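Local atomic coordinates of amide synthase (Vibrio cholerae, PDB entry 1L5A), a protein that probably forms an amide bond in the biosynthesis of vibriobactin, as a condensation enzyme of the nonribosomal peptide synthetase type. Residues 33-38 against 116-121; 42-47 against 142-147; 383-386 against 392-395. All coordinates share one frame; numbering follows the deposited sequence.

Contact 1 of 3, residues 33-38 against 116-121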
loop_
_atom_site.group_PDB
_atom_site.type_symbol
_atom_site.label_atom_id
_atom_site.label_comp_id
_atom_site.label_asym_id
_atom_site.label_seq_id
_atom_site.Cartn_x
_atom_site.Cartn_y
_atom_site.Cartn_z
ATOM N N LEU A 33 -23.956 -19.700 34.037
ATOM C CA LEU A 33 -22.776 -18.881 33.848
ATOM C C LEU A 33 -22.020 -18.692 35.165
ATOM O O LEU A 33 -22.612 -18.763 36.239
ATOM C CB LEU A 33 -23.239 -17.554 33.251
ATOM C CG LEU A 33 -22.504 -16.228 33.352
ATOM C CD1 LEU A 33 -23.174 -15.260 32.420
ATOM C CD2 LEU A 33 -22.547 -15.691 34.773
ATOM N N ASP A 34 -20.705 -18.483 35.079
ATOM C CA ASP A 34 -19.864 -18.279 36.265
ATOM C C ASP A 34 -19.812 -16.775 36.507
ATOM O O ASP A 34 -19.049 -16.068 35.842
ATOM C CB ASP A 34 -18.451 -18.823 36.000
ATOM C CG ASP A 34 -17.540 -18.755 37.229
ATOM O OD1 ASP A 34 -17.335 -17.658 37.784
ATOM O OD2 ASP A 34 -17.013 -19.812 37.635
ATOM N N THR A 35 -20.621 -16.284 37.447
ATOM C CA THR A 35 -20.686 -14.843 37.738
ATOM C C THR A 35 -19.321 -14.202 37.858
ATOM O O THR A 35 -18.998 -13.251 37.150
ATOM C CB THR A 35 -21.457 -14.533 39.056
ATOM O OG1 THR A 35 -22.727 -15.193 39.042
ATOM C CG2 THR A 35 -21.692 -13.027 39.203
ATOM N N THR A 36 -18.519 -14.731 38.765
ATOM C CA THR A 36 -17.191 -14.198 39.003
ATOM C C THR A 36 -16.342 -14.108 37.742
ATOM O O THR A 36 -15.776 -13.065 37.461
ATOM C CB THR A 36 -16.486 -15.022 40.104
ATOM O OG1 THR A 36 -17.173 -14.805 41.347
ATOM C CG2 THR A 36 -15.030 -14.609 40.255
ATOM N N LEU A 37 -16.252 -15.176 36.972
ATOM C CA LEU A 37 -15.463 -15.106 35.748
ATOM C C LEU A 37 -16.010 -14.083 34.721
ATOM O O LEU A 37 -15.234 -13.435 33.998
ATOM C CB LEU A 37 -15.324 -16.505 35.121
ATOM C CG LEU A 37 -14.534 -17.561 35.941
ATOM C CD1 LEU A 37 -14.247 -18.770 35.065
ATOM C CD2 LEU A 37 -13.207 -17.006 36.441
ATOM N N LEU A 38 -17.331 -13.910 34.673
ATOM C CA LEU A 38 -17.925 -12.946 33.740
ATOM C C LEU A 38 -17.478 -11.556 34.164
ATOM O O LEU A 38 -17.072 -10.744 33.331
ATOM C CB LEU A 38 -19.457 -13.036 33.761
ATOM C CG LEU A 38 -20.366 -12.212 32.826
ATOM C CD1 LEU A 38 -20.356 -10.782 33.256
ATOM C CD2 LEU A 38 -19.926 -12.336 31.375
ATOM N N SER A 116 -29.170 -18.606 37.189
ATOM C CA SER A 116 -29.136 -18.895 35.755
ATOM C C SER A 116 -29.505 -17.677 34.892
ATOM O O SER A 116 -29.695 -17.791 33.670
ATOM C CB SER A 116 -30.113 -20.020 35.446
ATOM O OG SER A 116 -31.413 -19.630 35.860
ATOM N N GLU A 117 -29.598 -16.516 35.527
ATOM C CA GLU A 117 -29.973 -15.308 34.822
ATOM C C GLU A 117 -29.077 -14.122 35.164
ATOM O O GLU A 117 -28.985 -13.711 36.332
ATOM C CB GLU A 117 -31.441 -14.945 35.138
ATOM C CG GLU A 117 -32.500 -15.972 34.704
ATOM C CD GLU A 117 -32.495 -16.294 33.186
ATOM O OE1 GLU A 117 -32.084 -15.447 32.349
ATOM O OE2 GLU A 117 -32.937 -17.406 32.819
ATOM N N HIS A 118 -28.430 -13.565 34.147
ATOM C CA HIS A 118 -27.563 -12.396 34.331
ATOM C C HIS A 118 -27.910 -11.283 33.339
ATOM O O HIS A 118 -28.304 -11.540 32.189
ATOM C CB HIS A 118 -26.075 -12.759 34.151
ATOM C CG HIS A 118 -25.506 -13.568 35.273
ATOM N ND1 HIS A 118 -25.751 -14.918 35.417
ATOM C CD2 HIS A 118 -24.743 -13.205 36.334
ATOM C CE1 HIS A 118 -25.163 -15.349 36.521
ATOM N NE2 HIS A 118 -24.545 -14.330 37.095
ATOM N N LEU A 119 -27.742 -10.045 33.787
ATOM C CA LEU A 119 -28.028 -8.901 32.941
ATOM C C LEU A 119 -26.834 -7.969 32.894
ATOM O O LEU A 119 -26.415 -7.450 33.923
ATOM C CB LEU A 119 -29.233 -8.127 33.467
ATOM C CG LEU A 119 -29.755 -7.078 32.490
ATOM C CD1 LEU A 119 -30.148 -7.773 31.201
ATOM C CD2 LEU A 119 -30.944 -6.345 33.092
ATOM N N ILE A 120 -26.287 -7.776 31.697
ATOM C CA ILE A 120 -25.153 -6.884 31.492
ATOM C C ILE A 120 -25.618 -5.657 30.730
ATOM O O ILE A 120 -26.257 -5.766 29.679
ATOM C CB ILE A 120 -24.062 -7.533 30.647
ATOM C CG1 ILE A 120 -23.411 -8.673 31.418
ATOM C CG2 ILE A 120 -23.025 -6.497 30.272
ATOM C CD1 ILE A 120 -22.676 -9.634 30.523
ATOM N N TYR A 121 -25.276 -4.496 31.258
ATOM C CA TYR A 121 -25.649 -3.239 30.651
ATOM C C TYR A 121 -24.388 -2.440 30.346
ATOM O O TYR A 121 -23.579 -2.153 31.234
ATOM C CB TYR A 121 -26.561 -2.442 31.602
ATOM C CG TYR A 121 -26.836 -1.023 31.166
ATOM C CD1 TYR A 121 -27.668 -0.743 30.069
ATOM C CD2 TYR A 121 -26.265 0.045 31.843
ATOM C CE1 TYR A 121 -27.923 0.587 29.664
ATOM C CE2 TYR A 121 -26.510 1.372 31.454
ATOM C CZ TYR A 121 -27.337 1.635 30.369
ATOM O OH TYR A 121 -27.565 2.947 30.016
#

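Contact 2 of 3, residues 42-47 against 142-147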
loop_
_atom_site.group_PDB
_atom_site.type_symbol
_atom_site.label_atom_id
_atom_site.label_comp_id
_atom_site.label_asym_id
_atom_site.label_seq_id
_atom_site.Cartn_x
_atom_site.Cartn_y
_atom_site.Cartn_z
ATOM N N LEU A 42 -15.424 -8.981 31.999
ATOM C CA LEU A 42 -15.850 -7.627 31.656
ATOM C C LEU A 42 -14.792 -6.614 32.070
ATOM O O LEU A 42 -14.496 -5.692 31.320
ATOM C CB LEU A 42 -17.207 -7.294 32.294
ATOM C CG LEU A 42 -17.756 -5.863 32.156
ATOM C CD1 LEU A 42 -18.033 -5.524 30.715
ATOM C CD2 LEU A 42 -19.023 -5.738 32.943
ATOM N N HIS A 43 -14.213 -6.790 33.258
ATOM C CA HIS A 43 -13.156 -5.906 33.765
ATOM C C HIS A 43 -11.937 -5.948 32.834
ATOM O O HIS A 43 -11.267 -4.933 32.609
ATOM C CB HIS A 43 -12.723 -6.350 35.157
ATOM C CG HIS A 43 -11.451 -5.713 35.619
ATOM N ND1 HIS A 43 -11.422 -4.520 36.309
ATOM C CD2 HIS A 43 -10.158 -6.087 35.461
ATOM C CE1 HIS A 43 -10.167 -4.187 36.557
ATOM N NE2 HIS A 43 -9.380 -5.119 36.051
ATOM N N LEU A 44 -11.621 -7.132 32.323
ATOM C CA LEU A 44 -10.499 -7.263 31.408
ATOM C C LEU A 44 -10.817 -6.565 30.079
ATOM O O LEU A 44 -10.026 -5.752 29.586
ATOM C CB LEU A 44 -10.177 -8.744 31.152
ATOM C CG LEU A 44 -9.485 -9.510 32.295
ATOM C CD1 LEU A 44 -9.242 -10.944 31.863
ATOM C CD2 LEU A 44 -8.152 -8.840 32.652
ATOM N N THR A 45 -11.977 -6.864 29.504
ATOM C CA THR A 45 -12.326 -6.254 28.236
ATOM C C THR A 45 -12.232 -4.732 28.253
ATOM O O THR A 45 -11.609 -4.132 27.367
ATOM C CB THR A 45 -13.729 -6.623 27.812
ATOM O OG1 THR A 45 -13.816 -8.040 27.680
ATOM C CG2 THR A 45 -14.047 -5.973 26.482
ATOM N N VAL A 46 -12.856 -4.123 29.259
ATOM C CA VAL A 46 -12.878 -2.677 29.417
ATOM C C VAL A 46 -11.481 -2.060 29.587
ATOM O O VAL A 46 -11.229 -0.937 29.146
ATOM C CB VAL A 46 -13.819 -2.294 30.607
ATOM C CG1 VAL A 46 -13.545 -0.918 31.072
ATOM C CG2 VAL A 46 -15.277 -2.369 30.162
ATOM N N SER A 47 -10.561 -2.783 30.207
ATOM C CA SER A 47 -9.201 -2.261 30.389
ATOM C C SER A 47 -8.495 -2.073 29.081
ATOM O O SER A 47 -7.688 -1.166 28.929
ATOM C CB SER A 47 -8.361 -3.196 31.234
ATOM O OG SER A 47 -8.859 -3.171 32.557
ATOM N N SER A 142 -16.759 -11.874 25.233
ATOM C CA SER A 142 -16.939 -13.287 24.986
ATOM C C SER A 142 -15.584 -14.011 25.089
ATOM O O SER A 142 -15.441 -14.991 25.818
ATOM C CB SER A 142 -17.497 -13.478 23.579
ATOM O OG SER A 142 -17.734 -14.841 23.308
ATOM N N GLN A 143 -14.593 -13.515 24.351
ATOM C CA GLN A 143 -13.278 -14.124 24.342
ATOM C C GLN A 143 -12.668 -14.273 25.723
ATOM O O GLN A 143 -12.204 -15.357 26.093
ATOM C CB GLN A 143 -12.332 -13.336 23.442
ATOM C CG GLN A 143 -12.821 -13.249 22.031
ATOM C CD GLN A 143 -11.901 -12.444 21.123
ATOM O OE1 GLN A 143 -11.244 -11.488 21.552
ATOM N NE2 GLN A 143 -11.868 -12.820 19.848
ATOM N N HIS A 144 -12.660 -13.200 26.495
ATOM C CA HIS A 144 -12.085 -13.304 27.818
ATOM C C HIS A 144 -12.837 -14.304 28.682
ATOM O O HIS A 144 -12.210 -15.067 29.423
ATOM C CB HIS A 144 -12.038 -11.945 28.501
ATOM C CG HIS A 144 -10.868 -11.103 28.098
ATOM N ND1 HIS A 144 -9.567 -11.558 28.168
ATOM C CD2 HIS A 144 -10.794 -9.814 27.687
ATOM C CE1 HIS A 144 -8.743 -10.583 27.825
ATOM N NE2 HIS A 144 -9.460 -9.515 27.529
ATOM N N TYR A 145 -14.167 -14.332 28.585
ATOM C CA TYR A 145 -14.931 -15.284 29.396
ATOM C C TYR A 145 -14.542 -16.726 29.055
ATOM O O TYR A 145 -14.292 -17.539 29.944
ATOM C CB TYR A 145 -16.446 -15.120 29.203
ATOM C CG TYR A 145 -17.260 -16.046 30.093
ATOM C CD1 TYR A 145 -17.417 -15.777 31.452
ATOM C CD2 TYR A 145 -17.828 -17.225 29.586
ATOM C CE1 TYR A 145 -18.117 -16.656 32.289
ATOM C CE2 TYR A 145 -18.527 -18.116 30.415
ATOM C CZ TYR A 145 -18.667 -17.821 31.768
ATOM O OH TYR A 145 -19.349 -18.679 32.608
ATOM N N GLN A 146 -14.494 -17.040 27.769
ATOM C CA GLN A 146 -14.148 -18.387 27.349
ATOM C C GLN A 146 -12.760 -18.769 27.833
ATOM O O GLN A 146 -12.541 -19.901 28.236
ATOM C CB GLN A 146 -14.215 -18.495 25.826
ATOM C CG GLN A 146 -13.812 -19.842 25.238
ATOM C CD GLN A 146 -14.526 -21.016 25.882
ATOM O OE1 GLN A 146 -15.732 -20.967 26.138
ATOM N NE2 GLN A 146 -13.783 -22.086 26.139
ATOM N N SER A 147 -11.829 -17.822 27.792
ATOM C CA SER A 147 -10.475 -18.087 28.225
ATOM C C SER A 147 -10.476 -18.378 29.701
ATOM O O SER A 147 -9.866 -19.345 30.137
ATOM C CB SER A 147 -9.551 -16.896 27.952
ATOM O OG SER A 147 -9.165 -16.837 26.594
#

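Contact 3 of 3, residues 383-386 against 392-395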
loop_
_atom_site.group_PDB
_atom_site.type_symbol
_atom_site.label_atom_id
_atom_site.label_comp_id
_atom_site.label_asym_id
_atom_site.label_seq_id
_atom_site.Cartn_x
_atom_site.Cartn_y
_atom_site.Cartn_z
ATOM N N ALA A 383 -40.393 14.017 12.258
ATOM C CA ALA A 383 -40.040 15.428 12.366
ATOM C C ALA A 383 -39.102 15.864 11.232
ATOM O O ALA A 383 -38.797 17.045 11.089
ATOM C CB ALA A 383 -39.376 15.690 13.708
ATOM N N SER A 384 -38.634 14.913 10.437
ATOM C CA SER A 384 -37.736 15.246 9.335
ATOM C C SER A 384 -37.973 14.340 8.130
ATOM O O SER A 384 -37.117 14.231 7.249
ATOM C CB SER A 384 -36.273 15.118 9.778
ATOM O OG SER A 384 -35.965 13.771 10.126
ATOM N N TYR A 385 -39.124 13.674 8.099
ATOM C CA TYR A 385 -39.444 12.791 6.987
ATOM C C TYR A 385 -40.950 12.586 6.985
ATOM O O TYR A 385 -41.532 12.231 7.993
ATOM C CB TYR A 385 -38.725 11.454 7.139
ATOM C CG TYR A 385 -38.837 10.606 5.905
ATOM C CD1 TYR A 385 -38.040 10.864 4.783
ATOM C CD2 TYR A 385 -39.793 9.598 5.816
ATOM C CE1 TYR A 385 -38.199 10.137 3.596
ATOM C CE2 TYR A 385 -39.962 8.871 4.628
ATOM C CZ TYR A 385 -39.157 9.152 3.527
ATOM O OH TYR A 385 -39.311 8.439 2.361
ATOM N N PRO A 386 -41.604 12.810 5.838
ATOM C CA PRO A 386 -43.060 12.663 5.714
ATOM C C PRO A 386 -43.609 11.292 6.065
ATOM O O PRO A 386 -43.194 10.280 5.504
ATOM C CB PRO A 386 -43.316 13.048 4.268
ATOM C CG PRO A 386 -42.045 12.621 3.593
ATOM C CD PRO A 386 -40.997 13.108 4.533
ATOM N N SER A 392 -45.956 4.319 2.748
ATOM C CA SER A 392 -45.759 3.729 1.440
ATOM C C SER A 392 -44.591 2.728 1.401
ATOM O O SER A 392 -44.733 1.627 0.849
ATOM C CB SER A 392 -45.547 4.856 0.417
ATOM O OG SER A 392 -45.510 4.359 -0.905
ATOM N N HIS A 393 -43.448 3.105 1.986
ATOM C CA HIS A 393 -42.278 2.226 1.991
ATOM C C HIS A 393 -42.576 0.945 2.741
ATOM O O HIS A 393 -42.193 -0.142 2.292
ATOM C CB HIS A 393 -41.039 2.911 2.603
ATOM C CG HIS A 393 -40.348 3.869 1.677
ATOM N ND1 HIS A 393 -39.746 3.468 0.503
ATOM C CD2 HIS A 393 -40.159 5.211 1.756
ATOM C CE1 HIS A 393 -39.214 4.520 -0.100
ATOM N NE2 HIS A 393 -39.449 5.590 0.640
ATOM N N CYS A 394 -43.274 1.052 3.869
ATOM C CA CYS A 394 -43.578 -0.152 4.637
ATOM C C CYS A 394 -44.441 -1.149 3.883
ATOM O O CYS A 394 -44.492 -2.322 4.234
ATOM C CB CYS A 394 -44.249 0.202 5.951
ATOM S SG CYS A 394 -43.129 0.920 7.132
ATOM N N GLU A 395 -45.128 -0.693 2.846
ATOM C CA GLU A 395 -45.960 -1.607 2.084
ATOM C C GLU A 395 -45.238 -2.018 0.798
ATOM O O GLU A 395 -45.308 -3.175 0.387
ATOM C CB GLU A 395 -47.324 -0.953 1.760
#

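Contact 1 of 3, residues 33-38 against 116-121
L33 lies over one face of the H118 imidazole and gives a CH-pi contact. The CD2 methyl sits above the ring centre, although its modelled closeness is doubtful. CD1 is at a more ordinary 4.0 Å from H118 ND1. D34 follows as the N-cap of helix 35-47. Its OD1 accepts from L37 N at 2.8 Å, a nearly straight bond (171°) that comes from above the carboxylate plane. T35, in the first turn, meets the edge of the same imidazole. Its OG1 lies in the ring plane, 2.8 Å from H118 NE2, in a hydrogen bond where either atom could be the donor. H118 thus has a leucine on one face and a threonine hydroxyl at its edge. R112, on the neighbouring strand 107-114, is also bonded to T35 OG1. This is a helix packed on a beta-sheet: the start of helix 35-47 packs on strand 117-125 in a condensation domain of the CoA-dependent acyltransferase clan. L38 reaches I120 tip to tip, with CD1 of L38 3.8 Å from CD1 of I120. The L38 CG is anti to the backbone N (chi1 -176°), which brings both methyls near I120 CD1. Y145 of helix 131-150 also covers L38.

Contact 2 of 3, residues 42-47 against 142-147
T45 and H144 mark the closest backbone approach between 42-47 and 142-147, with 7.1 Å between their CA atoms. The first segment is the end of helix 35-47, and the second lies within helix 131-150. H144 carries its side of the contact. Its CG is anti to the carbonyl carbon (chi1 -82°), and the imidazole projects onto the neighbouring helix. L44 covers one face of that ring. Its CB stands over the ring centre, 3.8 Å from the H144 centroid and 13° off the normal, a CH-pi contact. The L44 CD1 methyl extends the cover, 3.8 Å from H144 ND1. The two side chains cross at about a right angle. T45 comes in at the edge instead: its OG1 is in the ring plane, 3.5 Å from H144 CD2. That hydroxyl is bonded to A41 O, one turn back on its own helix. F137 and R140 also touch T45, from the turns before H144 on helix 131-150. This is helix-on-helix packing in the N-terminal half of a condensation domain. The family's HHxxxDG signature spans the link from the end of strand 117-125 to the start of helix 131-150. H144 NE2 finds its polar partner just beyond the first segment, in E48 OE2. No hydrogen bond joins the two segments themselves. The imidazole therefore plays two parts, apolar over its face toward L44 and polar at NE2. The carboxylate of E48 would probably favour a proton on NE2, and may tie the ring to the residue just after helix 35-47.

Contact 3 of 3, residues 383-386 against 392-395
Y385 and H393 meet where the loop after strand 374-381 leads into helix 387-409. P386 takes the N-cap position of this helix. In the condensation fold the helix packs on the sheet that contains strands 374-381 and 362-368. Y385 has CG anti to the backbone N (chi1 -170°), which carries the phenol from the loop to the second turn of the helix. Its neighbour P386 lies against one face, with CD 3.6 Å above the ring plane and offset toward the rim. H393 takes a different first torsion: CG is anti to the carbonyl carbon (chi1 -78°). Its imidazole thereby points back toward the loop. Polar partners outside the two segments hold H393 at both nitrogens, ND1 by Y245 OH and NE2 by E250 OE1, its strongest partner. Such a setting, with a carboxylate on one side, may raise the share of the charged form. F364 packs edge-to-face with the imidazole, and I362 touches both Y385 and H393. E250 OE1 also makes a weak hydrogen bond with Y385 OH. The Y385 hydroxyl enters at the edge of the imidazole, in its plane, with OH 3.3 Å from H393 NE2 and 3.4 Å from H393 CD2.

In the fold
Contacts 1 and 2 share helix 35-47. Its start packs on strand 117-125 and its end on helix 131-150, two elements that follow each other later in the chain. Their centres are 12 Å apart, and D34 N is 2.8 Å from Y145 OH, a probable hydrogen bond. Contact 3, a loop against the helix that follows it, lies about 41 Å from each by centres, and across the chain's centre from contact 2. All three are largely buried, though T35 and L44 are partly exposed. Each uses a histidine. Contact 1 adds a direct hydrogen bond. Contact 2 has apolar cover, its histidine bonding to E48 outside. In contact 3 the histidine's nitrogens bond to groups on and just after helix 234-249.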